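Local structure of complement C1r subcomponent (Homo sapiens, 6F1D) at residues E19-Y24 and D104-K109; D27-Y32 and L96-E101; V58-D63 and E76-Q81. The protein belongs to the serine protease that activates C1s in the complement C1 complex, and as a calcium-binding CUB domain probably takes part in partner binding. One frame throughout, in Å; residues are numbered along the deposited sequence.

Contact 1: E19-Y24 and D104-K109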
loop_
_atom_site.group_PDB
_atom_site.type_symbol
_atom_site.label_atom_id
_atom_site.label_comp_id
_atom_site.label_asym_id
_atom_site.label_seq_id
_atom_site.Cartn_x
_atom_site.Cartn_y
_atom_site.Cartn_z
ATOM N N GLU A 19 9.599 -5.757 6.529
ATOM C CA GLU A 19 9.784 -7.129 6.997
ATOM C C GLU A 19 8.749 -8.109 6.432
ATOM O O GLU A 19 8.600 -9.219 6.950
ATOM C CB GLU A 19 9.804 -7.198 8.540
ATOM C CG GLU A 19 11.002 -6.516 9.133
ATOM C CD GLU A 19 12.239 -7.326 8.872
ATOM O OE1 GLU A 19 12.776 -7.267 7.733
ATOM O OE2 GLU A 19 12.678 -8.062 9.793
ATOM N N TYR A 20 8.043 -7.754 5.375
ATOM C CA TYR A 20 7.117 -8.711 4.748
ATOM C C TYR A 20 7.866 -9.985 4.345
ATOM O O TYR A 20 8.942 -9.891 3.738
ATOM C CB TYR A 20 6.509 -8.053 3.517
ATOM C CG TYR A 20 5.534 -8.902 2.744
ATOM C CD1 TYR A 20 4.177 -8.878 3.051
ATOM C CD2 TYR A 20 5.974 -9.728 1.697
ATOM C CE1 TYR A 20 3.279 -9.644 2.314
ATOM C CE2 TYR A 20 5.074 -10.517 0.984
ATOM C CZ TYR A 20 3.731 -10.435 1.285
ATOM O OH TYR A 20 2.800 -11.190 0.599
ATOM N N PRO A 21 7.303 -11.202 4.592
ATOM C CA PRO A 21 5.939 -11.455 5.062
ATOM C C PRO A 21 5.912 -11.781 6.534
ATOM O O PRO A 21 5.001 -12.468 7.035
ATOM C CB PRO A 21 5.512 -12.668 4.238
ATOM C CG PRO A 21 6.808 -13.477 4.146
ATOM C CD PRO A 21 7.971 -12.466 4.222
ATOM N N ARG A 22 6.930 -11.308 7.234
ATOM C CA ARG A 22 6.950 -11.382 8.683
ATOM C C ARG A 22 6.306 -10.097 9.218
ATOM O O ARG A 22 5.957 -9.188 8.455
ATOM C CB ARG A 22 8.376 -11.593 9.196
ATOM C CG ARG A 22 9.161 -12.629 8.415
ATOM C CD ARG A 22 10.521 -12.867 8.979
ATOM N NE ARG A 22 11.366 -11.676 8.903
ATOM C CZ ARG A 22 11.892 -11.204 7.779
ATOM N NH1 ARG A 22 11.656 -11.800 6.616
ATOM N NH2 ARG A 22 12.641 -10.112 7.814
ATOM N N SER A 23 6.094 -10.036 10.529
ATOM C CA SER A 23 5.293 -8.969 11.131
ATOM C C SER A 23 5.836 -7.583 10.808
ATOM O O SER A 23 7.005 -7.291 11.105
ATOM C CB SER A 23 5.306 -9.102 12.654
ATOM O OG SER A 23 5.136 -10.422 13.057
ATOM N N TYR A 24 4.964 -6.678 10.371
ATOM C CA TYR A 24 5.416 -5.288 10.269
ATOM C C TYR A 24 5.537 -4.636 11.655
ATOM O O TYR A 24 4.874 -5.036 12.616
ATOM C CB TYR A 24 4.519 -4.476 9.352
ATOM C CG TYR A 24 3.061 -4.564 9.661
ATOM C CD1 TYR A 24 2.521 -3.808 10.678
ATOM C CD2 TYR A 24 2.234 -5.410 8.918
ATOM C CE1 TYR A 24 1.169 -3.866 10.993
ATOM C CE2 TYR A 24 0.859 -5.485 9.208
ATOM C CZ TYR A 24 0.351 -4.708 10.257
ATOM O OH TYR A 24 -0.998 -4.712 10.553
ATOM N N ASP A 104 0.843 -8.812 15.595
ATOM C CA ASP A 104 1.743 -9.544 14.707
ATOM C C ASP A 104 0.909 -9.882 13.468
ATOM O O ASP A 104 0.093 -10.806 13.505
ATOM C CB ASP A 104 2.269 -10.807 15.373
ATOM C CG ASP A 104 3.427 -10.523 16.354
ATOM O OD1 ASP A 104 4.446 -9.920 15.920
ATOM O OD2 ASP A 104 3.316 -10.904 17.541
ATOM N N SER A 105 1.055 -9.104 12.408
ATOM C CA SER A 105 0.349 -9.340 11.153
ATOM C C SER A 105 1.380 -9.329 10.044
ATOM O O SER A 105 2.378 -8.587 10.110
ATOM C CB SER A 105 -0.741 -8.272 10.874
ATOM O OG SER A 105 -1.368 -7.859 12.077
ATOM N N ARG A 106 1.111 -10.100 8.997
ATOM C CA ARG A 106 2.167 -10.347 8.021
ATOM C C ARG A 106 2.383 -9.174 7.076
ATOM O O ARG A 106 3.475 -9.057 6.516
ATOM C CB ARG A 106 1.868 -11.622 7.237
ATOM C CG ARG A 106 1.844 -12.865 8.148
ATOM C CD ARG A 106 1.451 -14.081 7.392
ATOM N NE ARG A 106 2.625 -14.708 6.818
ATOM C CZ ARG A 106 2.577 -15.757 6.003
ATOM N NH1 ARG A 106 1.398 -16.289 5.683
ATOM N NH2 ARG A 106 3.705 -16.273 5.519
ATOM N N GLY A 107 1.380 -8.299 6.866
ATOM C CA GLY A 107 1.592 -7.098 6.050
ATOM C C GLY A 107 1.134 -7.239 4.603
ATOM O O GLY A 107 0.285 -8.076 4.281
ATOM N N TRP A 108 1.719 -6.475 3.687
ATOM C CA TRP A 108 1.176 -6.483 2.332
ATOM C C TRP A 108 2.337 -6.320 1.372
ATOM O O TRP A 108 3.407 -5.817 1.737
ATOM C CB TRP A 108 0.155 -5.344 2.134
ATOM C CG TRP A 108 0.720 -4.042 2.606
ATOM C CD1 TRP A 108 0.647 -3.543 3.870
ATOM C CD2 TRP A 108 1.516 -3.101 1.856
ATOM N NE1 TRP A 108 1.282 -2.326 3.938
ATOM C CE2 TRP A 108 1.844 -2.046 2.728
ATOM C CE3 TRP A 108 1.953 -3.033 0.518
ATOM C CZ2 TRP A 108 2.598 -0.947 2.333
ATOM C CZ3 TRP A 108 2.709 -1.938 0.140
ATOM C CH2 TRP A 108 3.007 -0.906 1.041
ATOM N N LYS A 109 2.093 -6.713 0.130
ATOM C CA LYS A 109 3.062 -6.528 -0.934
ATOM C C LYS A 109 2.261 -6.366 -2.219
ATOM O O LYS A 109 1.284 -7.096 -2.428
ATOM C CB LYS A 109 3.989 -7.749 -1.041
ATOM C CG LYS A 109 4.966 -7.723 -2.209
ATOM C CD LYS A 109 6.058 -8.764 -1.971
ATOM C CE LYS A 109 6.967 -8.918 -3.171
ATOM N NZ LYS A 109 7.976 -10.004 -2.937
HETATM O O HOH W 1 5.250 -15.089 8.115
HETATM O O HOH W 2 2.383 -6.565 12.775
#
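The backbones of E19-Y24 and D104-K109 come closest at S23 and R106, whose CA atoms are 4.6 Å apart, and Y24 N donates to S105 O over 3.2 Å. The Y20 ring lies between two aliphatic groups. K109 CB packs 3.7 Å from the ring centroid over one face, offset toward the rim, in a CH-pi contact, while P21 CB covers the centre of the opposite face. CG of Y20 is anti to the backbone N (chi1 180°), beside the carbonyl carbon; the Y20 and K109 side chains cross at about a right angle, and Y20 OH bonds to P49 O. The peptide bond before P21 is cis, consistent with the proline lying over that ring. Both segments lie in loops of the CUB beta-sandwich near the calcium site, the first joining strand 13-16 to 29-35 and the second running from strand 92-98 into 109-116. There Y24 lays its CD2 edge 3.4 Å from G107 CA; a CB on G107 would come tight against Y24 CD2, and the backbone angles would also jam it against the preceding carbonyl O. Y24 OH bonds to D63 OD2 and E53 N, placing it as a second-shell residue of the calcium ion. R106, its chain bent at chi3 (89°), donates from NE to P21 O at 3.3 Å, in the carbonyl plane; the single NE hydrogen is shared with water 1, which donates in turn to P21 O. S23 OG donates to D104 OD1 over 3.0 Å, on the anti side and 28° out of the carboxylate plane.

Contact 2: D27-Y32 and L96-E101. With CA (calcium ion), chain B.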
loop_
_atom_site.group_PDB
_atom_site.type_symbol
_atom_site.label_atom_id
_atom_site.label_comp_id
_atom_site.label_asym_id
_atom_site.label_seq_id
_atom_site.Cartn_x
_atom_site.Cartn_y
_atom_site.Cartn_z
ATOM N N ASP A 27 3.701 1.394 15.321
ATOM C CA ASP A 27 3.831 2.843 15.412
ATOM C C ASP A 27 4.423 3.458 14.152
ATOM O O ASP A 27 5.086 4.493 14.209
ATOM C CB ASP A 27 4.621 3.229 16.661
ATOM C CG ASP A 27 3.908 2.803 17.931
ATOM O OD1 ASP A 27 2.679 3.057 18.029
ATOM O OD2 ASP A 27 4.552 2.189 18.813
ATOM N N LEU A 28 4.136 2.855 13.003
ATOM C CA LEU A 28 4.645 3.352 11.743
ATOM C C LEU A 28 3.710 4.407 11.178
ATOM O O LEU A 28 2.485 4.302 11.297
ATOM C CB LEU A 28 4.742 2.236 10.719
ATOM C CG LEU A 28 5.754 1.129 10.903
ATOM C CD1 LEU A 28 5.590 0.152 9.720
ATOM C CD2 LEU A 28 7.184 1.684 11.059
ATOM N N ARG A 29 4.299 5.382 10.497
ATOM C CA ARG A 29 3.602 6.225 9.525
ATOM C C ARG A 29 4.481 6.238 8.282
ATOM O O ARG A 29 5.387 7.066 8.168
ATOM C CB ARG A 29 3.348 7.645 10.080
ATOM C CG ARG A 29 3.214 7.696 11.604
ATOM C CD ARG A 29 2.439 8.931 12.107
ATOM N NE ARG A 29 2.904 9.379 13.423
ATOM C CZ ARG A 29 2.751 8.703 14.567
ATOM N NH1 ARG A 29 2.138 7.519 14.586
ATOM N NH2 ARG A 29 3.222 9.209 15.704
ATOM N N CYS A 30 4.232 5.300 7.378
ATOM C CA CYS A 30 5.034 5.083 6.182
ATOM C C CYS A 30 4.373 5.744 4.979
ATOM O O CYS A 30 3.159 5.646 4.802
ATOM C CB CYS A 30 5.188 3.581 5.909
ATOM S SG CYS A 30 5.885 2.703 7.266
ATOM N N ASN A 31 5.176 6.409 4.147
ATOM C CA ASN A 31 4.689 6.988 2.900
ATOM C C ASN A 31 5.491 6.409 1.744
ATOM O O ASN A 31 6.716 6.583 1.683
ATOM C CB ASN A 31 4.826 8.522 2.928
ATOM C CG ASN A 31 4.423 9.173 1.603
ATOM O OD1 ASN A 31 3.478 8.731 0.923
ATOM N ND2 ASN A 31 5.144 10.232 1.232
ATOM N N TYR A 32 4.798 5.773 0.810
ATOM C CA TYR A 32 5.385 5.237 -0.406
ATOM C C TYR A 32 4.817 6.011 -1.585
ATOM O O TYR A 32 3.601 6.092 -1.730
ATOM C CB TYR A 32 5.026 3.762 -0.578
ATOM C CG TYR A 32 5.330 2.890 0.619
ATOM C CD1 TYR A 32 6.473 2.111 0.646
ATOM C CD2 TYR A 32 4.444 2.813 1.705
ATOM C CE1 TYR A 32 6.771 1.295 1.744
ATOM C CE2 TYR A 32 4.724 1.985 2.804
ATOM C CZ TYR A 32 5.882 1.236 2.803
ATOM O OH TYR A 32 6.178 0.432 3.879
ATOM N N LEU A 96 -0.091 5.267 2.091
ATOM C CA LEU A 96 0.190 5.655 3.460
ATOM C C LEU A 96 -0.145 4.421 4.284
ATOM O O LEU A 96 -1.251 3.901 4.182
ATOM C CB LEU A 96 -0.686 6.826 3.894
ATOM C CG LEU A 96 -0.537 8.157 3.182
ATOM C CD1 LEU A 96 -1.272 9.212 4.009
ATOM C CD2 LEU A 96 0.950 8.474 3.015
ATOM N N PHE A 97 0.810 3.921 5.046
ATOM C CA PHE A 97 0.569 2.782 5.931
ATOM C C PHE A 97 0.775 3.243 7.373
ATOM O O PHE A 97 1.891 3.629 7.744
ATOM C CB PHE A 97 1.544 1.656 5.553
ATOM C CG PHE A 97 1.332 0.358 6.277
ATOM C CD1 PHE A 97 2.429 -0.359 6.701
ATOM C CD2 PHE A 97 0.063 -0.164 6.476
ATOM C CE1 PHE A 97 2.269 -1.597 7.372
ATOM C CE2 PHE A 97 -0.100 -1.405 7.135
ATOM C CZ PHE A 97 1.002 -2.105 7.558
ATOM N N PHE A 98 -0.279 3.171 8.185
ATOM C CA PHE A 98 -0.233 3.552 9.593
ATOM C C PHE A 98 -0.416 2.308 10.445
ATOM O O PHE A 98 -1.320 1.514 10.177
ATOM C CB PHE A 98 -1.367 4.505 9.951
ATOM C CG PHE A 98 -1.371 5.799 9.176
ATOM C CD1 PHE A 98 -0.625 6.879 9.615
ATOM C CD2 PHE A 98 -2.171 5.948 8.043
ATOM C CE1 PHE A 98 -0.639 8.088 8.930
ATOM C CE2 PHE A 98 -2.199 7.169 7.342
ATOM C CZ PHE A 98 -1.430 8.233 7.792
ATOM N N THR A 99 0.396 2.144 11.475
ATOM C CA THR A 99 0.202 0.992 12.341
ATOM C C THR A 99 0.233 1.450 13.779
ATOM O O THR A 99 0.908 2.431 14.136
ATOM C CB THR A 99 1.261 -0.101 12.130
ATOM O OG1 THR A 99 2.549 0.400 12.530
ATOM C CG2 THR A 99 1.364 -0.471 10.654
ATOM N N ASP A 100 -0.480 0.731 14.619
ATOM C CA ASP A 100 -0.594 1.144 16.008
ATOM C C ASP A 100 0.459 0.419 16.846
ATOM O O ASP A 100 1.415 -0.128 16.304
ATOM C CB ASP A 100 -2.008 0.880 16.526
ATOM C CG ASP A 100 -2.333 -0.630 16.657
ATOM O OD1 ASP A 100 -1.504 -1.499 16.277
ATOM O OD2 ASP A 100 -3.459 -0.942 17.138
ATOM N N GLU A 101 0.251 0.335 18.165
ATOM C CA GLU A 101 1.323 -0.059 19.071
ATOM C C GLU A 101 1.538 -1.573 19.187
ATOM O O GLU A 101 2.532 -1.966 19.799
ATOM C CB GLU A 101 1.057 0.522 20.475
ATOM C CG GLU A 101 -0.215 -0.018 21.149
ATOM C CD GLU A 101 -0.556 0.683 22.484
ATOM O OE1 GLU A 101 -0.602 1.942 22.530
ATOM O OE2 GLU A 101 -0.774 -0.033 23.492
HETATM CA CA CA B . -1.213 -3.282 14.773
HETATM O O HOH W 3 4.599 -0.208 20.430
HETATM O O HOH W 4 1.131 5.375 13.656
HETATM O O HOH W 5 0.946 -2.445 14.598
HETATM O O HOH W 6 -0.113 -5.405 13.920
#
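C30 and F97 form a hydrogen-bonded antiparallel pair, flanked by the non-hydrogen-bonded pairs R29 with F98 and N31 with L96; strands 29-32 and 96-98 run at 165°, and C30 N reaches F97 O over 2.9 Å with a nearly straight N-H. This is the pairing of two neighbouring strands in the five-stranded sheet of the CUB sandwich. Beyond it, L28 points the same way as T99 beside it. L28 CB sits 3.4 Å from T99 OG1, CG is 3.7 Å from the same OG1, and CD1 lies 4.1 Å from that oxygen and 4.4 Å from F97 CD1. T99 OG1 takes the crowded position between backbone N and carbonyl carbon (chi1 66°), where it accepts L28 N over 3.0 Å and also bonds to P25 O; its CG2 lies over a face of the F97 ring, toward the rim. An alanine at T99 would probably leave L28 N and P25 O without this partner and open a gap over the F97 ring. Past T99, D100 O receives D27 N, the donor standing well above the carbonyl plane, and a proton from water 5. The same water binds the calcium ion, as does D100 OD1 at 2.4 Å. Beyond the last bridge, R29 with F98, the T99 and D100 bonds thus carry the pairing on into the loop, which is likely to help position D100.

Contact 3: V58-D63 and E76-Q81. Unlike the reference sequence in segment 58-63: P59 (reference His). With CA (calcium ion), chain B.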
loop_
_atom_site.group_PDB
_atom_site.type_symbol
_atom_site.label_atom_id
_atom_site.label_comp_id
_atom_site.label_asym_id
_atom_site.label_seq_id
_atom_site.Cartn_x
_atom_site.Cartn_y
_atom_site.Cartn_z
ATOM N N VAL A 58 -15.695 -2.394 13.822
ATOM C CA VAL A 58 -15.209 -1.082 13.411
ATOM C C VAL A 58 -14.393 -1.248 12.139
ATOM O O VAL A 58 -13.548 -2.143 12.082
ATOM C CB VAL A 58 -14.352 -0.483 14.508
ATOM C CG1 VAL A 58 -13.897 0.889 14.103
ATOM C CG2 VAL A 58 -15.122 -0.457 15.813
ATOM N N PRO A 59 -14.584 -0.406 11.126
ATOM C CA PRO A 59 -13.673 -0.418 9.963
ATOM C C PRO A 59 -12.283 0.091 10.325
ATOM O O PRO A 59 -12.125 1.222 10.806
ATOM C CB PRO A 59 -14.368 0.507 8.955
ATOM C CG PRO A 59 -15.436 1.219 9.718
ATOM C CD PRO A 59 -15.805 0.375 10.890
ATOM N N CYS A 60 -11.279 -0.766 10.104
ATOM C CA CYS A 60 -9.850 -0.478 10.214
ATOM C C CYS A 60 -9.465 0.462 11.370
ATOM O O CYS A 60 -8.778 1.464 11.144
ATOM C CB CYS A 60 -9.315 0.051 8.889
ATOM S SG CYS A 60 -9.597 -1.128 7.466
ATOM N N PRO A 61 -9.786 0.102 12.606
ATOM C CA PRO A 61 -9.448 0.984 13.731
ATOM C C PRO A 61 -8.000 0.896 14.155
ATOM O O PRO A 61 -7.516 1.796 14.846
ATOM C CB PRO A 61 -10.364 0.474 14.856
ATOM C CG PRO A 61 -10.409 -1.014 14.597
ATOM C CD PRO A 61 -10.402 -1.149 13.058
ATOM N N TYR A 62 -7.274 -0.130 13.747
ATOM C CA TYR A 62 -5.958 -0.357 14.346
ATOM C C TYR A 62 -4.869 0.118 13.407
ATOM O O TYR A 62 -4.155 1.082 13.695
ATOM C CB TYR A 62 -5.785 -1.844 14.648
ATOM C CG TYR A 62 -6.731 -2.378 15.715
ATOM C CD1 TYR A 62 -7.430 -3.568 15.520
ATOM C CD2 TYR A 62 -6.926 -1.693 16.926
ATOM C CE1 TYR A 62 -8.268 -4.060 16.470
ATOM C CE2 TYR A 62 -7.776 -2.194 17.880
ATOM C CZ TYR A 62 -8.428 -3.393 17.645
ATOM O OH TYR A 62 -9.279 -3.889 18.594
ATOM N N ASP A 63 -4.727 -0.570 12.289
ATOM C CA ASP A 63 -3.702 -0.297 11.294
ATOM C C ASP A 63 -4.442 -0.018 10.003
ATOM O O ASP A 63 -5.532 -0.556 9.813
ATOM C CB ASP A 63 -2.741 -1.506 11.065
ATOM C CG ASP A 63 -2.127 -2.031 12.344
ATOM O OD1 ASP A 63 -2.048 -1.289 13.343
ATOM O OD2 ASP A 63 -1.728 -3.219 12.364
ATOM N N GLU A 76 -9.262 2.699 1.677
ATOM C CA GLU A 76 -8.552 2.382 2.915
ATOM C C GLU A 76 -8.736 0.890 3.188
ATOM O O GLU A 76 -9.865 0.394 3.129
ATOM C CB GLU A 76 -9.087 3.187 4.104
ATOM C CG GLU A 76 -8.598 2.614 5.460
ATOM C CD GLU A 76 -9.009 3.464 6.682
ATOM O OE1 GLU A 76 -8.395 4.544 6.906
ATOM O OE2 GLU A 76 -9.933 3.034 7.425
ATOM N N PHE A 77 -7.659 0.178 3.479
ATOM C CA PHE A 77 -7.703 -1.281 3.465
ATOM C C PHE A 77 -7.117 -1.875 4.745
ATOM O O PHE A 77 -6.126 -1.374 5.280
ATOM C CB PHE A 77 -6.954 -1.816 2.240
ATOM C CG PHE A 77 -7.513 -1.327 0.909
ATOM C CD1 PHE A 77 -8.652 -1.890 0.395
ATOM C CD2 PHE A 77 -6.903 -0.283 0.196
ATOM C CE1 PHE A 77 -9.182 -1.455 -0.813
ATOM C CE2 PHE A 77 -7.416 0.137 -1.015
ATOM C CZ PHE A 77 -8.549 -0.451 -1.516
ATOM N N CYS A 78 -7.735 -2.961 5.228
ATOM C CA CYS A 78 -7.171 -3.780 6.301
ATOM C C CYS A 78 -7.743 -5.182 6.155
ATOM O O CYS A 78 -8.487 -5.465 5.220
ATOM C CB CYS A 78 -7.441 -3.191 7.704
ATOM S SG CYS A 78 -9.204 -3.070 8.073
ATOM N N GLY A 79 -7.360 -6.074 7.054
ATOM C CA GLY A 79 -7.891 -7.433 7.017
ATOM C C GLY A 79 -7.032 -8.400 6.217
ATOM O O GLY A 79 -5.854 -8.148 5.949
ATOM N N LYS A 80 -7.635 -9.548 5.864
ATOM C CA LYS A 80 -6.918 -10.702 5.305
ATOM C C LYS A 80 -7.258 -11.000 3.849
ATOM O O LYS A 80 -6.694 -11.941 3.264
ATOM C CB LYS A 80 -7.190 -11.959 6.151
ATOM C CG LYS A 80 -6.664 -11.893 7.567
ATOM C CD LYS A 80 -5.939 -13.179 7.947
ATOM C CE LYS A 80 -5.591 -13.220 9.430
ATOM N NZ LYS A 80 -5.381 -14.634 9.892
ATOM N N GLN A 81 -8.157 -10.243 3.244
ATOM C CA GLN A 81 -8.501 -10.410 1.837
ATOM C C GLN A 81 -7.844 -9.261 1.078
ATOM O O GLN A 81 -8.004 -8.090 1.447
ATOM C CB GLN A 81 -10.021 -10.447 1.629
ATOM C CG GLN A 81 -10.881 -9.328 2.321
ATOM C CD GLN A 81 -10.883 -9.347 3.869
ATOM O OE1 GLN A 81 -11.480 -10.246 4.515
ATOM N NE2 GLN A 81 -10.242 -8.362 4.486
HETATM CA CA CA B . -1.213 -3.282 14.773
HETATM O O HOH W 5 0.946 -2.445 14.598
HETATM O O HOH W 6 -0.113 -5.405 13.920
#
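C60 and C78 are joined covalently, SG to SG at 2.1 Å, and chi3 of −89° is close to the unstrained right angle of a disulfide. The two sulfurs reach each other from unlike torsions: C60 SG is anti to its carbonyl carbon (chi1 −57°), whereas C78 SG sits between its backbone N and carbonyl carbon (chi1 61°). Van der Waals contacts gather round this bond. E76, its chain extended beyond CG, brings OE2 to 3.4 Å from C60 CB, while its other oxygen, OE1, bonds to Q66 NE2 on the neighbouring strand. C60 SG lies 3.8 Å from F77 C, and C78 CB is 3.9 Å from D63 O, a slight approach. In the CUB fold this is the second of the two disulfides, the other being C3 with C30; here it ties the loop that leads into strand 64-69 to the residue that follows strand 72-77, an edge strand of its sheet. Metal coordination belongs to 58-63 alone. D63 grips the calcium ion with both carboxylate oxygens, OD1 at 2.6 Å and OD2 at 2.5 Å, and waters 5 and 6 bind the same ion. E53, D100 and S102 complete the ligand set, and Y24 is a further partner of D63 OD2.

Overall arrangement
Contacts 1 and 2 are partly buried and cover similar areas, 523 and 515 Å², whereas contact 3, at 210 Å², lies on the surface. Contacts 2 and 3 reach the same five-stranded sheet, the former at a pair of inner strands and the latter at its edge strand 72-77. Their chemistry follows their places: backbone ladder bonds in contact 2, ring packing and scattered polar bonds between the loops of contact 1, a single covalent link in contact 3. Y24 packs on F97 and T99, joining contacts 1 and 2. At the calcium ion, contacts 2 and 3 each supply one ligand residue, D100 and D63, and contact 1 reaches the site through Y24.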